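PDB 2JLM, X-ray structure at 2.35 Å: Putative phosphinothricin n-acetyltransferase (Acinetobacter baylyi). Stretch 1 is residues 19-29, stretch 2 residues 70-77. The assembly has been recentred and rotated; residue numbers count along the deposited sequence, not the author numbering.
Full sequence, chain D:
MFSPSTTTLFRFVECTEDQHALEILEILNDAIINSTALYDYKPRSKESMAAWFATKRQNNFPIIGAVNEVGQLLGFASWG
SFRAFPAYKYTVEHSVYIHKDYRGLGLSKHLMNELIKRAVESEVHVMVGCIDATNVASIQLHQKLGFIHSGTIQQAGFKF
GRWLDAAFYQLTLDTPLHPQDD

Stretch 1 19-29: QHALEILEILN
Stretch 2 70-77: VGQLLGFA

Residues 19-29 lie within a longer helix, kinked where the N atoms of Leu22 and Glu23 lack a bond to the preceding turn. From Ile24 N to His20 O (2.9 Å) onward, i-to-i+4 bonding holds through Asn29. Stretch 2 begins as loop, with Gly71 at 105/0, and becomes a strand at Leu73 that continues beyond Ala77. Leu74 (-79/-21) and Gly75 (158/169) interrupt the extended pattern; the backbone angles of both Gly71 and Gly75 by themselves call for glycine. Helix and strand cross at -80°, their axes 9.3 Å apart at closest approach. The register, by CA-CA distance, pairs Glu23 with Leu73 (6.6 Å), Ile27 with Gly75 (7.6 Å) and Ile24 with Phe76 (7.8 Å).

The polar rule is a carboxylate receiving the start of the strand. Glu23 (chi1 m, chi2 t, chi3 117°) points toward stretch 2, and its OE1 accepts a hydrogen bond from Leu73 N at 2.6 Å, with an N-H...O angle of 152°. Its other oxygen, OE2, takes a bond from water 1 at 2.7 Å; the same water donates to Gly71 O at 2.5 Å, tying in the loop.

The apolar rule is two strand side chains, Leu73 and Phe76, that share Ile24 and Ile27 on the helix; Leu73 also reaches His20 and Phe76 also reaches Leu28. Leu73 (t, p) places CD2 3.7 Å from Ile24 CG1 and 4.0 Å from Ile27 CD1, while its CD1 lies 4.0 Å from His20 CD2. Phe76 (chi1 p, chi2 98°) offers a ring face to Ile24, whose CG1 sits 4.2 Å from the centroid of the Phe76 ring in a CH-pi contact. Leu28 CD2 meets the ring edge, 3.6 Å from Phe76 CZ, and Ile27 CG2 approaches Phe76 CE2 at 4.0 Å. Ile24, Ile27 and Leu28 all have chi1 m and chi2 t.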

# COMPACT_ATOMS: atom_id res chain seq x y z
N GLN D 19 9.19 2.98 17.10
CA GLN D 19 8.59 2.76 18.41
C GLN D 19 9.04 1.48 19.12
O GLN D 19 8.99 1.41 20.35
CB GLN D 19 7.06 2.75 18.31
CG GLN D 19 6.43 4.07 17.90
CD GLN D 19 4.91 4.03 17.99
N HIS D 20 9.47 0.48 18.36
CA HIS D 20 9.59 -0.86 18.94
C HIS D 20 10.92 -1.59 18.76
O HIS D 20 11.11 -2.67 19.32
CB HIS D 20 8.44 -1.73 18.43
CG HIS D 20 7.09 -1.18 18.72
ND1 HIS D 20 6.30 -0.59 17.76
CD2 HIS D 20 6.38 -1.11 19.88
CE1 HIS D 20 5.16 -0.19 18.30
NE2 HIS D 20 5.19 -0.50 19.59
N ALA D 21 11.85 -0.99 18.01
CA ALA D 21 13.14 -1.61 17.74
C ALA D 21 13.87 -2.11 19.00
O ALA D 21 14.39 -3.23 19.02
CB ALA D 21 14.05 -0.67 16.96
N LEU D 22 13.91 -1.29 20.04
CA LEU D 22 14.69 -1.65 21.23
C LEU D 22 14.05 -2.81 21.96
O LEU D 22 14.71 -3.80 22.26
CB LEU D 22 14.89 -0.46 22.17
CG LEU D 22 15.95 -0.66 23.27
CD1 LEU D 22 16.59 0.65 23.67
CD2 LEU D 22 15.37 -1.38 24.48
N GLU D 23 12.75 -2.68 22.26
CA GLU D 23 12.02 -3.76 22.93
C GLU D 23 12.06 -5.07 22.14
O GLU D 23 12.33 -6.13 22.70
CB GLU D 23 10.57 -3.36 23.18
CG GLU D 23 10.37 -2.61 24.48
CD GLU D 23 8.94 -2.16 24.67
OE1 GLU D 23 8.30 -2.62 25.63
OE2 GLU D 23 8.46 -1.35 23.85
N ILE D 24 11.79 -4.99 20.84
CA ILE D 24 11.90 -6.16 19.97
C ILE D 24 13.32 -6.75 20.06
O ILE D 24 13.49 -7.96 20.21
CB ILE D 24 11.53 -5.82 18.50
CG1 ILE D 24 10.01 -5.70 18.37
CG2 ILE D 24 12.06 -6.88 17.55
CD1 ILE D 24 9.53 -5.37 16.99
N LEU D 25 14.33 -5.89 20.01
CA LEU D 25 15.70 -6.38 20.10
C LEU D 25 15.95 -7.13 21.41
O LEU D 25 16.70 -8.10 21.44
CB LEU D 25 16.70 -5.24 19.92
CG LEU D 25 18.17 -5.59 20.11
CD1 LEU D 25 18.62 -6.65 19.12
CD2 LEU D 25 19.02 -4.34 19.97
N GLU D 26 15.31 -6.69 22.49
CA GLU D 26 15.56 -7.28 23.81
C GLU D 26 14.84 -8.61 23.94
O GLU D 26 15.31 -9.53 24.62
CB GLU D 26 15.11 -6.33 24.93
CG GLU D 26 15.57 -4.88 24.77
CD GLU D 26 16.99 -4.64 25.23
OE1 GLU D 26 17.63 -3.69 24.72
OE2 GLU D 26 17.48 -5.39 26.10
N ILE D 27 13.69 -8.71 23.30
CA ILE D 27 12.89 -9.92 23.34
C ILE D 27 13.59 -11.01 22.51
O ILE D 27 13.76 -12.15 22.97
CB ILE D 27 11.45 -9.62 22.87
CG1 ILE D 27 10.75 -8.76 23.93
CG2 ILE D 27 10.66 -10.89 22.61
CD1 ILE D 27 9.60 -7.94 23.43
N LEU D 28 14.05 -10.65 21.32
CA LEU D 28 14.80 -11.59 20.49
C LEU D 28 16.04 -12.13 21.20
O LEU D 28 16.24 -13.35 21.28
CB LEU D 28 15.19 -10.95 19.16
CG LEU D 28 14.00 -10.66 18.24
CD1 LEU D 28 14.49 -10.24 16.86
CD2 LEU D 28 13.08 -11.88 18.14
N ASN D 29 16.87 -11.23 21.70
CA ASN D 29 18.12 -11.65 22.32
C ASN D 29 17.90 -12.55 23.52
O ASN D 29 18.70 -13.45 23.79
CB ASN D 29 18.98 -10.45 22.69
CG ASN D 29 19.51 -9.74 21.47
OD1 ASN D 29 19.57 -10.32 20.39
ND2 ASN D 29 19.88 -8.47 21.63
N VAL D 70 0.11 0.26 30.06
CA VAL D 70 1.21 1.20 30.25
C VAL D 70 2.07 1.46 29.00
O VAL D 70 2.85 2.42 28.97
CB VAL D 70 2.10 0.72 31.41
CG1 VAL D 70 3.39 1.53 31.49
CG2 VAL D 70 1.33 0.80 32.73
N GLY D 71 1.94 0.63 27.97
CA GLY D 71 2.66 0.86 26.73
C GLY D 71 3.84 -0.07 26.48
O GLY D 71 4.53 0.04 25.47
N GLN D 72 4.08 -0.98 27.42
CA GLN D 72 5.15 -1.96 27.29
C GLN D 72 4.82 -3.04 26.24
O GLN D 72 3.72 -3.61 26.23
CB GLN D 72 5.42 -2.61 28.65
CG GLN D 72 6.67 -3.48 28.69
CD GLN D 72 6.89 -4.11 30.05
OE1 GLN D 72 7.79 -4.94 30.22
NE2 GLN D 72 6.08 -3.72 31.03
N LEU D 73 5.77 -3.31 25.35
CA LEU D 73 5.61 -4.37 24.36
C LEU D 73 5.62 -5.73 25.03
O LEU D 73 6.66 -6.18 25.53
CB LEU D 73 6.69 -4.28 23.28
CG LEU D 73 6.49 -5.18 22.06
CD1 LEU D 73 5.28 -4.76 21.24
CD2 LEU D 73 7.74 -5.17 21.21
N LEU D 74 4.46 -6.39 25.06
CA LEU D 74 4.32 -7.69 25.71
C LEU D 74 4.85 -8.83 24.85
O LEU D 74 5.18 -9.90 25.34
CB LEU D 74 2.85 -7.97 26.06
CG LEU D 74 2.22 -6.98 27.05
CD1 LEU D 74 0.97 -7.59 27.67
CD2 LEU D 74 3.22 -6.59 28.13
N GLY D 75 4.93 -8.58 23.55
CA GLY D 75 5.35 -9.60 22.61
C GLY D 75 4.85 -9.25 21.24
O GLY D 75 4.04 -8.33 21.09
N PHE D 76 5.34 -9.96 20.23
CA PHE D 76 4.98 -9.67 18.85
C PHE D 76 4.93 -10.93 17.99
O PHE D 76 5.46 -11.98 18.35
CB PHE D 76 5.95 -8.64 18.25
CG PHE D 76 7.35 -9.16 18.06
CD1 PHE D 76 7.77 -9.62 16.83
CD2 PHE D 76 8.24 -9.20 19.13
CE1 PHE D 76 9.07 -10.11 16.66
CE2 PHE D 76 9.53 -9.68 18.97
CZ PHE D 76 9.94 -10.14 17.73
N ALA D 77 4.26 -10.83 16.85
CA ALA D 77 4.22 -11.94 15.91
C ALA D 77 4.48 -11.37 14.54
O ALA D 77 4.23 -10.19 14.30
CB ALA D 77 2.87 -12.64 15.95
O HOH W 1 6.04 -0.26 23.46